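Local coordinates for nitrate transport protein (Xanthomonas axonopodis pv. citri, PDB 3KSX), which probably binds alkanesulfonates in the bacterial periplasm as the solute-binding component of an ABC-type uptake system, and here holds a MOPS molecule, at residues L31-Q36 against I80-A85; T109-T114 against L201-G206; K138-H143 against A183-W188; A286-A291 against R303-P308. One frame throughout, in Å; residues are numbered along the deposited sequence. Where two conformers were deposited one is given.

Contact 1 of 4, residues L31-Q36 against I80-A85; sequences LRIGYQ and IDLGGA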
# COMPACT_ATOMS: atom_id res chain seq x y z
N LEU A 31 5.72 3.20 20.82
CA LEU A 31 5.06 2.67 19.63
C LEU A 31 5.97 3.04 18.48
O LEU A 31 6.07 4.23 18.14
CB LEU A 31 3.69 3.33 19.43
CG LEU A 31 3.07 3.07 18.03
CD1 LEU A 31 2.94 1.56 17.72
CD2 LEU A 31 1.75 3.76 17.93
N ARG A 32 6.65 2.05 17.89
CA ARG A 32 7.47 2.28 16.72
C ARG A 32 6.58 1.84 15.56
O ARG A 32 6.28 0.63 15.46
CB ARG A 32 8.75 1.41 16.74
CG ARG A 32 9.82 1.91 17.76
CD ARG A 32 11.22 1.20 17.71
NE ARG A 32 11.71 1.01 16.37
CZ ARG A 32 12.50 1.79 15.62
NH1 ARG A 32 12.98 2.94 16.03
NH2 ARG A 32 12.85 1.37 14.38
N ILE A 33 6.05 2.83 14.82
CA ILE A 33 5.03 2.58 13.78
C ILE A 33 5.59 2.82 12.37
O ILE A 33 6.25 3.83 12.11
CB ILE A 33 3.74 3.34 14.11
CG1 ILE A 33 2.76 3.35 12.97
CG2 ILE A 33 4.06 4.81 14.52
CD1 ILE A 33 1.39 3.98 13.33
N GLY A 34 5.44 1.86 11.48
CA GLY A 34 5.91 2.05 10.15
C GLY A 34 4.88 2.67 9.22
O GLY A 34 3.68 2.44 9.33
N TYR A 35 5.40 3.45 8.26
CA TYR A 35 4.54 4.08 7.30
C TYR A 35 5.28 4.25 5.97
O TYR A 35 6.48 4.00 5.92
CB TYR A 35 4.04 5.43 7.86
CG TYR A 35 5.05 6.53 7.73
CD1 TYR A 35 6.20 6.58 8.53
CD2 TYR A 35 4.91 7.53 6.75
CE1 TYR A 35 7.14 7.65 8.41
CE2 TYR A 35 5.84 8.57 6.62
CZ TYR A 35 6.93 8.61 7.43
OH TYR A 35 7.83 9.62 7.22
N GLN A 36 4.52 4.55 4.91
CA GLN A 36 4.97 4.77 3.56
C GLN A 36 4.60 6.21 3.27
O GLN A 36 3.47 6.60 3.51
CB GLN A 36 4.20 3.85 2.57
CG GLN A 36 4.51 2.39 2.83
CD GLN A 36 3.84 1.47 1.84
OE1 GLN A 36 3.92 1.66 0.64
NE2 GLN A 36 3.17 0.49 2.36
N ILE A 80 9.70 -2.56 14.00
CA ILE A 80 8.46 -1.80 14.25
C ILE A 80 7.48 -2.81 14.83
O ILE A 80 7.68 -4.01 14.67
CB ILE A 80 7.92 -1.18 12.94
CG1 ILE A 80 7.66 -2.28 11.86
CG2 ILE A 80 8.85 -0.01 12.46
CD1 ILE A 80 6.93 -1.70 10.63
N ASP A 81 6.37 -2.35 15.34
CA ASP A 81 5.38 -3.22 15.94
C ASP A 81 4.00 -3.05 15.31
O ASP A 81 3.09 -3.82 15.59
CB ASP A 81 5.33 -2.91 17.42
CG ASP A 81 6.53 -3.41 18.12
OD1 ASP A 81 7.13 -4.36 17.62
OD2 ASP A 81 6.88 -2.90 19.16
N LEU A 82 3.85 -2.00 14.49
CA LEU A 82 2.62 -1.67 13.81
C LEU A 82 2.95 -0.97 12.50
O LEU A 82 3.91 -0.17 12.46
CB LEU A 82 1.77 -0.72 14.70
CG LEU A 82 0.34 -0.34 14.30
CD1 LEU A 82 -0.60 -1.54 14.15
CD2 LEU A 82 -0.22 0.54 15.41
N GLY A 83 2.20 -1.24 11.43
CA GLY A 83 2.49 -0.50 10.17
C GLY A 83 1.41 -0.72 9.13
O GLY A 83 0.64 -1.68 9.24
N GLY A 84 1.33 0.20 8.15
CA GLY A 84 0.32 0.11 7.10
C GLY A 84 0.87 -0.40 5.80
O GLY A 84 1.94 0.06 5.33
N ALA A 85 0.13 -1.26 5.15
CA ALA A 85 0.60 -1.77 3.86
C ALA A 85 -0.58 -2.15 3.01
O ALA A 85 -1.73 -2.21 3.53
CB ALA A 85 1.43 -2.98 4.10
O HOH W 1 7.42 -0.03 19.78
O HOH W 2 1.83 2.88 5.34

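Contact 2 of 4, residues T109-T114 against L201-G206; sequences TPKAET and LANGEG. With SO4 (sulfate ion), chain C.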
# COMPACT_ATOMS: atom_id res chain seq x y z
N THR A 109 -8.24 2.09 -3.13
CA THR A 109 -8.17 3.33 -3.94
C THR A 109 -7.78 2.96 -5.36
O THR A 109 -6.61 3.10 -5.78
CB THR A 109 -7.16 4.35 -3.29
OG1 THR A 109 -5.92 3.72 -3.11
CG2 THR A 109 -7.59 4.74 -1.94
N PRO A 110 -8.76 2.39 -6.13
CA PRO A 110 -8.39 1.69 -7.32
C PRO A 110 -7.86 2.63 -8.40
O PRO A 110 -7.08 2.22 -9.25
CB PRO A 110 -9.72 1.07 -7.78
CG PRO A 110 -10.86 1.93 -7.03
CD PRO A 110 -10.18 2.19 -5.76
N LYS A 111 -8.28 3.89 -8.41
CA LYS A 111 -7.77 4.82 -9.40
C LYS A 111 -6.30 5.14 -9.17
O LYS A 111 -5.59 5.55 -10.12
CB LYS A 111 -8.60 6.12 -9.31
CG LYS A 111 -10.02 5.96 -9.85
CD LYS A 111 -10.87 7.16 -9.34
CE LYS A 111 -12.16 7.28 -10.14
NZ LYS A 111 -12.02 8.40 -11.09
N ALA A 112 -5.85 4.96 -7.94
CA ALA A 112 -4.51 5.28 -7.55
C ALA A 112 -3.57 4.08 -7.77
O ALA A 112 -2.41 4.17 -7.39
CB ALA A 112 -4.47 5.76 -6.14
N GLU A 113 -4.07 2.92 -8.26
CA GLU A 113 -3.20 1.77 -8.57
C GLU A 113 -3.14 1.64 -10.08
O GLU A 113 -4.18 1.42 -10.69
CB GLU A 113 -3.72 0.41 -8.04
CG GLU A 113 -3.92 0.42 -6.56
CD GLU A 113 -2.68 -0.11 -5.79
OE1 GLU A 113 -1.58 -0.41 -6.37
OE2 GLU A 113 -2.87 -0.28 -4.56
N THR A 114 -1.94 1.69 -10.66
CA THR A 114 -1.84 1.88 -12.13
C THR A 114 -0.72 1.06 -12.79
O THR A 114 0.28 0.79 -12.14
CB THR A 114 -1.62 3.38 -12.45
OG1 THR A 114 -0.30 3.78 -12.06
CG2 THR A 114 -2.62 4.25 -11.68
N LEU A 201 -1.88 3.07 -18.65
CA LEU A 201 -2.32 2.03 -19.52
C LEU A 201 -3.59 1.37 -18.91
O LEU A 201 -4.53 1.04 -19.62
CB LEU A 201 -1.21 0.99 -19.74
CG LEU A 201 -1.55 -0.05 -20.80
CD1 LEU A 201 -1.41 0.56 -22.10
CD2 LEU A 201 -0.56 -1.19 -20.76
N ALA A 202 -3.57 1.14 -17.59
CA ALA A 202 -4.74 0.50 -16.91
C ALA A 202 -4.69 0.87 -15.46
O ALA A 202 -3.62 1.14 -14.94
CB ALA A 202 -4.68 -1.02 -17.05
N ASN A 203 -5.84 0.99 -14.79
CA ASN A 203 -5.84 1.18 -13.29
C ASN A 203 -6.60 0.07 -12.65
O ASN A 203 -6.89 -0.93 -13.33
CB ASN A 203 -6.39 2.58 -12.88
CG ASN A 203 -7.89 2.77 -13.25
OD1 ASN A 203 -8.64 1.79 -13.49
ND2 ASN A 203 -8.34 4.02 -13.22
N GLY A 204 -6.95 0.22 -11.35
CA GLY A 204 -7.48 -0.88 -10.63
C GLY A 204 -8.97 -0.91 -10.54
O GLY A 204 -9.49 -1.76 -9.85
N GLU A 205 -9.64 -0.00 -11.25
CA GLU A 205 -11.10 0.07 -11.23
C GLU A 205 -11.69 -1.24 -11.75
O GLU A 205 -11.19 -1.82 -12.72
CB GLU A 205 -11.56 1.24 -12.09
CG GLU A 205 -11.36 2.57 -11.29
CD GLU A 205 -11.96 3.78 -11.99
OE1 GLU A 205 -11.36 4.22 -13.01
OE2 GLU A 205 -12.97 4.32 -11.44
N GLY A 206 -12.76 -1.70 -11.10
CA GLY A 206 -13.52 -2.82 -11.70
C GLY A 206 -12.96 -4.17 -11.32
O GLY A 206 -13.50 -5.22 -11.79
S SO4 C . -8.30 2.16 -17.42
O1 SO4 C . -8.17 0.94 -16.55
O2 SO4 C . -8.05 1.71 -18.81
O3 SO4 C . -9.63 2.74 -17.26
O4 SO4 C . -7.36 3.28 -17.19
O HOH W 3 -6.54 6.26 -12.42

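Contact 3 of 4, residues K138-H143 against A183-W188; sequences KGSSAH and AIWDPW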
# COMPACT_ATOMS: atom_id res chain seq x y z
N LYS A 138 7.86 -6.51 -5.90
CA LYS A 138 7.40 -7.89 -5.66
C LYS A 138 6.59 -7.95 -4.36
O LYS A 138 7.04 -7.44 -3.33
CB LYS A 138 8.62 -8.81 -5.53
CG LYS A 138 8.18 -10.26 -5.40
CD LYS A 138 9.34 -11.15 -5.03
CE LYS A 138 9.20 -12.43 -5.79
NZ LYS A 138 10.34 -13.38 -5.54
N GLY A 139 5.43 -8.62 -4.39
CA GLY A 139 4.67 -8.84 -3.17
C GLY A 139 3.96 -7.54 -2.75
O GLY A 139 3.45 -7.47 -1.65
N SER A 140 3.91 -6.54 -3.63
CA SER A 140 3.14 -5.26 -3.33
C SER A 140 1.74 -5.28 -3.94
O SER A 140 1.38 -6.17 -4.71
CB SER A 140 3.88 -4.02 -3.89
OG SER A 140 3.71 -3.95 -5.32
N SER A 141 0.86 -4.37 -3.52
CA SER A 141 -0.42 -4.24 -4.25
C SER A 141 -0.36 -4.17 -5.78
O SER A 141 -1.27 -4.64 -6.45
CB SER A 141 -1.20 -2.98 -3.76
OG SER A 141 -0.48 -1.76 -4.09
N ALA A 142 0.75 -3.68 -6.35
CA ALA A 142 0.96 -3.58 -7.83
C ALA A 142 1.19 -4.93 -8.44
O ALA A 142 0.78 -5.18 -9.54
CB ALA A 142 2.16 -2.62 -8.13
N HIS A 143 1.74 -5.87 -7.66
CA HIS A 143 1.90 -7.27 -8.12
C HIS A 143 0.52 -7.88 -8.34
O HIS A 143 0.28 -8.44 -9.39
CB HIS A 143 2.63 -8.05 -7.04
CG HIS A 143 3.30 -9.29 -7.51
ND1 HIS A 143 4.27 -9.92 -6.75
CD2 HIS A 143 3.11 -10.07 -8.60
CE1 HIS A 143 4.66 -11.03 -7.38
NE2 HIS A 143 3.96 -11.15 -8.49
N ALA A 183 4.21 -1.11 -12.89
CA ALA A 183 2.95 -1.14 -12.09
C ALA A 183 3.33 -0.44 -10.75
O ALA A 183 4.27 -0.87 -10.07
CB ALA A 183 2.45 -2.47 -11.87
N ILE A 184 2.57 0.59 -10.43
CA ILE A 184 2.92 1.55 -9.31
C ILE A 184 1.69 2.30 -8.83
O ILE A 184 0.66 2.23 -9.45
CB ILE A 184 4.07 2.54 -9.74
CG1 ILE A 184 4.71 3.29 -8.56
CG2 ILE A 184 3.55 3.58 -10.82
CD1 ILE A 184 5.34 2.39 -7.47
N TRP A 185 1.80 2.99 -7.73
CA TRP A 185 0.65 3.69 -7.18
C TRP A 185 0.99 5.19 -7.15
O TRP A 185 2.07 5.60 -7.55
CB TRP A 185 0.39 3.10 -5.79
CG TRP A 185 1.62 2.83 -4.98
CD1 TRP A 185 2.26 3.68 -4.14
CD2 TRP A 185 2.38 1.60 -4.95
NE1 TRP A 185 3.36 3.06 -3.60
CE2 TRP A 185 3.48 1.80 -4.10
CE3 TRP A 185 2.24 0.36 -5.58
CZ2 TRP A 185 4.37 0.79 -3.77
CZ3 TRP A 185 3.20 -0.62 -5.32
CH2 TRP A 185 4.26 -0.39 -4.44
N ASP A 186 0.03 6.01 -6.69
CA ASP A 186 0.26 7.41 -6.34
C ASP A 186 1.26 7.55 -5.17
O ASP A 186 1.24 6.74 -4.21
CB ASP A 186 -1.04 8.12 -5.96
CG ASP A 186 -1.63 8.88 -7.10
OD1 ASP A 186 -0.89 9.33 -8.00
OD2 ASP A 186 -2.86 9.01 -7.11
N PRO A 187 2.09 8.58 -5.22
CA PRO A 187 2.00 9.74 -6.16
C PRO A 187 2.79 9.64 -7.46
O PRO A 187 2.75 10.59 -8.24
CB PRO A 187 2.58 10.89 -5.31
CG PRO A 187 3.80 10.13 -4.60
CD PRO A 187 3.17 8.77 -4.21
N TRP A 188 3.51 8.54 -7.68
CA TRP A 188 4.28 8.33 -8.92
C TRP A 188 3.34 8.38 -10.14
O TRP A 188 3.64 9.06 -11.10
CB TRP A 188 5.07 7.02 -8.89
CG TRP A 188 5.80 6.80 -7.58
CD1 TRP A 188 5.31 6.18 -6.42
CD2 TRP A 188 7.14 7.16 -7.29
NE1 TRP A 188 6.27 6.17 -5.44
CE2 TRP A 188 7.41 6.76 -5.95
CE3 TRP A 188 8.13 7.80 -8.02
CZ2 TRP A 188 8.66 6.96 -5.34
CZ3 TRP A 188 9.39 8.02 -7.41
CH2 TRP A 188 9.64 7.60 -6.08

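Contact 4 of 4, residues A286-A291 against R303-P308; sequences AQQATA and RVLVAP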
# COMPACT_ATOMS: atom_id res chain seq x y z
N ALA A 286 -12.26 -11.83 1.01
CA ALA A 286 -11.58 -11.26 -0.20
C ALA A 286 -10.07 -11.50 -0.11
O ALA A 286 -9.44 -12.01 -1.06
CB ALA A 286 -11.95 -9.72 -0.36
N GLN A 287 -9.54 -11.29 1.10
CA GLN A 287 -8.15 -11.46 1.40
C GLN A 287 -7.80 -12.94 1.27
O GLN A 287 -6.83 -13.27 0.63
CB GLN A 287 -7.83 -10.90 2.80
CG GLN A 287 -6.28 -10.96 3.18
CD GLN A 287 -5.41 -10.06 2.31
OE1 GLN A 287 -5.91 -9.35 1.41
NE2 GLN A 287 -4.12 -10.00 2.63
N GLN A 288 -8.60 -13.86 1.82
CA GLN A 288 -8.29 -15.28 1.56
C GLN A 288 -8.36 -15.69 0.07
O GLN A 288 -7.57 -16.52 -0.44
CB GLN A 288 -9.34 -16.12 2.33
CG GLN A 288 -9.02 -17.65 2.35
CD GLN A 288 -7.65 -17.96 2.87
OE1 GLN A 288 -7.36 -17.69 4.05
NE2 GLN A 288 -6.78 -18.55 2.03
N ALA A 289 -9.32 -15.12 -0.67
CA ALA A 289 -9.44 -15.41 -2.11
C ALA A 289 -8.16 -14.98 -2.86
O ALA A 289 -7.67 -15.72 -3.74
CB ALA A 289 -10.66 -14.72 -2.66
N THR A 290 -7.56 -13.84 -2.45
CA THR A 290 -6.32 -13.38 -3.06
C THR A 290 -5.20 -14.36 -2.70
O THR A 290 -4.47 -14.73 -3.55
CB THR A 290 -6.00 -11.96 -2.58
OG1 THR A 290 -7.09 -11.08 -2.94
CG2 THR A 290 -4.69 -11.49 -3.17
N ALA A 291 -5.14 -14.82 -1.45
CA ALA A 291 -4.13 -15.80 -1.02
C ALA A 291 -4.30 -17.06 -1.92
O ALA A 291 -3.31 -17.66 -2.38
CB ALA A 291 -4.43 -16.14 0.50
N ARG A 303 -0.12 -22.38 0.56
CA ARG A 303 -1.45 -21.70 0.69
C ARG A 303 -1.36 -20.96 2.07
O ARG A 303 -0.72 -21.48 3.04
CB ARG A 303 -2.67 -22.65 0.57
CG ARG A 303 -4.02 -21.86 0.25
CD ARG A 303 -5.16 -22.22 1.17
NE ARG A 303 -6.18 -23.07 0.53
CZ ARG A 303 -7.51 -22.85 0.58
NH1 ARG A 303 -7.98 -21.79 1.26
NH2 ARG A 303 -8.37 -23.70 -0.03
N VAL A 304 -1.89 -19.73 2.13
CA VAL A 304 -1.83 -18.91 3.34
C VAL A 304 -3.23 -18.93 3.90
O VAL A 304 -4.17 -18.79 3.14
CB VAL A 304 -1.42 -17.45 3.04
CG1 VAL A 304 -1.79 -16.53 4.23
CG2 VAL A 304 0.08 -17.39 2.71
N LEU A 305 -3.36 -19.08 5.20
CA LEU A 305 -4.67 -18.97 5.90
C LEU A 305 -4.78 -17.65 6.59
O LEU A 305 -4.06 -17.33 7.57
CB LEU A 305 -4.86 -20.13 6.88
CG LEU A 305 -4.93 -21.42 6.06
CD1 LEU A 305 -4.58 -22.61 6.98
CD2 LEU A 305 -6.29 -21.54 5.40
N VAL A 306 -5.69 -16.85 6.08
CA VAL A 306 -5.81 -15.47 6.60
C VAL A 306 -6.55 -15.38 7.95
O VAL A 306 -6.13 -14.60 8.86
CB VAL A 306 -6.57 -14.59 5.53
CG1 VAL A 306 -6.93 -13.24 6.18
CG2 VAL A 306 -5.73 -14.45 4.22
N ALA A 307 -7.69 -16.09 8.08
CA ALA A 307 -8.58 -15.91 9.22
C ALA A 307 -7.86 -16.07 10.57
O ALA A 307 -8.12 -15.33 11.52
CB ALA A 307 -9.83 -16.89 9.11
N PRO A 308 -6.92 -17.05 10.70
CA PRO A 308 -6.38 -17.07 12.10
C PRO A 308 -5.46 -15.91 12.49
O PRO A 308 -5.07 -15.82 13.66
CB PRO A 308 -5.57 -18.34 12.17
CG PRO A 308 -5.94 -19.17 10.92
CD PRO A 308 -6.57 -18.27 9.92
O HOH W 4 -8.73 -18.39 6.28
O HOH W 5 -1.35 -18.37 -0.47

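Contact 1 of 4, residues L31-Q36 against I80-A85
Leu31 lays its CD1 methyl against Leu82, 4.0 Å from Leu82 CB, and on the same side of the sheet Ile33 CD1 comes within 4.3 Å of Leu82 CD2. These branched aliphatic chains suit a buried face that is roofed by Val231 and Met232 of helix 225-244. The other face is occupied by Ile80. With CG1 placed between the backbone N and the carbonyl carbon (chi1 57°), Ile80 CD1 settles 3.9 Å from Gly34 CA, an approach made possible by the bare glycine backbone; behind it stand Leu71 and Leu75 of helix 68-76. The two strands run parallel as adjacent inner strands of a five-stranded mixed sheet of the periplasmic binding-protein fold, and strand 59-65, helix 68-76 and strand 82-86 form a beta-alpha-beta crossover that passes over strand 30-36. Backbone bonds stitch them together: Asp81 N to Arg32 O (3.0 Å) and Gly34 N to Leu82 O (2.7 Å), with Gly84 N to Gly34 O only weak. Arg32 O is taken by Asp81 N, and the next amide, Leu82 N, is buried with no partner in the model. Arg32 turns its NE to Ser79 O. Further along, the extended chain of Gln36 carries NE2 across to Gly84 O (3.2 Å), which lies somewhat out of the amide plane. The same nitrogen also donates to the bound MOPS, and a water gives a hydrogen to Gly84 O.

Contact 2 of 4, residues T109-T114 against L201-G206
Residues 109-114 turn through a short 3-10 segment into strand 113-118 and meet the end of strand 198-203 running the opposite way, with Pro110 CA 4.3 Å from Gly204 CA. The direct hydrogen bond between them joins Gly204 N to Pro110 O (2.9 Å). Glu113 N reaches this carbonyl from the opposite face of its plane, so one oxygen serves both the turn and the facing segment. Pro110 CB rests on the peptide group of Gly204, 3.5 Å from Gly204 C, and glycine, bare on the side that faces Pro110 O, suits this close approach. Asn203 folds back on its own loop: chi1 65° tucks CG over the backbone, OD1 accepts from Glu205 N, forming an Asx turn, while ND2 donates to Glu205 OE1 at 3.0 Å. A water links ND2 to Lys111 O. Alongside, the aliphatic part of Lys111 crosses the Glu205 carboxylate, Lys111 CE lying 3.3 Å from Glu205 OE2; Lys111 NZ remains 4.2 Å from that oxygen, too far for a salt bridge. Asn203 N gives a nearly straight hydrogen bond to O1 of a sulfate ion (2.9 Å), probably from the crystallisation liquor. Glu113 turns to Ser141 OG. The chemistry implies that the Asn203 amide ties down the loop by accepting from a backbone N-H and donating to the Glu205 carboxylate, whose charge probably strengthens that bond, whereas the exposed Lys111-Glu205 pair probably adds only long-range attraction.

Contact 3 of 4, residues K138-H143 against A183-W188
The start of helix 141-152 comes up against the end of strand 181-185, Ala142 CA lying 5.3 Å from Ala183 CA, and no hydrogen bond joins the two segments: they meet by packing. Ala142 is the middle of the contact. Its single methyl fits between the strand backbone and the indole, Ala142 CB lying 3.4 Å from Ala183 O. Ala142 CB is also 3.6 Å from Trp185 CZ3 and touches Ala183 CB, and so small a side chain lets helix and strand come this close. The indole presents its benzene edge to the helix start. A chi1 of 41° at Trp185 sets the ring beside Ile184, whose CD1 lies over the centre of one face. Ala142 CB and Ser140 OG both lie at its edge near the ring plane, Ser140 OG 3.4 Å from Trp185 CZ3. Serine suits the N-cap position because Ser140 OG accepts from Ala142 N (3.1 Å, bent to 136°); it is also hydrogen-bonded to Gln137 O. Ser141 OG passes obliquely by the indole and bonds to Glu113 OE2, while Ser141 N donates to an oxygen of MOPS, so the helix N-terminus takes part in the ligand site and its dipole would probably favour an anion. Among its neighbours, strand 181-185 lies between strands 133-136 and 113-118, Ala183 bonding to Ala135 and Ile184 to Thr114, and Pro167 at the head of helix 167-175 packs on both Ile184 and Trp185.

Contact 4 of 4, residues A286-A291 against R303-P308
Gln288 leaves its helix with CG opposite the backbone N (chi1 -171°) and then bends at chi2 (54°), a shape that carries its amide across to the main chain of residues 304-306. There Gln288 OE1 accepts from Val306 N at 2.8 Å, in the carbonyl plane and almost perfectly straight (178°), while Gln288 NE2 donates to Val304 O, also at 2.8 Å. A glutamine is apt here because one flat group offers donor and acceptor together, and the two bonds fix the rotation of the amide. NE2 bonds to Asp292 OD1 as well, and a water bridges OE1 to Ala307 N. Arg303 brings NH1 within 3.5 Å of Gln288 NE2, edge-on and without a bond between the two donors; Asp292 OD1 draws them together, forming a salt bridge with NH1. Deeper in, Val306 CG2 packs 3.7 Å from Gln287 CG, its chain crossing that of Gln287 at about a right angle. Ala291, one turn beyond Gln287, sets its small CB 3.7 Å from Val304 O. Gln287 sends its own amide the other way, NE2 bonding to Asp87 O and Tyr102 OH. Paired with the N-H and C=O of residues two apart, the Gln288 amide takes the place of a beta-strand peptide beside the extended segment, here the C-terminal chain that doubles back along helix 281-296.

The contacts follow the two-lobed plan of a periplasmic binding protein. Contact 1 lies inside one five-stranded sheet; contacts 2 and 3 share the other, where strands 113-118 and 181-185 are neighbours. Contacts 1 and 2 have centres about 25 Å apart, on opposite sides of the chain's centre. Contacts 2 and 3 touch, centres about 10 Å apart, and contact 3 is nested in the loop closed by contact 2. Contact 1 precedes both and contact 4 follows them, its helix 281-296 packing on helix 88-95, some 22 Å from contact 1 between centres. MOPS approaches residues of contacts 1, 2 and 3, consistent with a ligand site between the lobes.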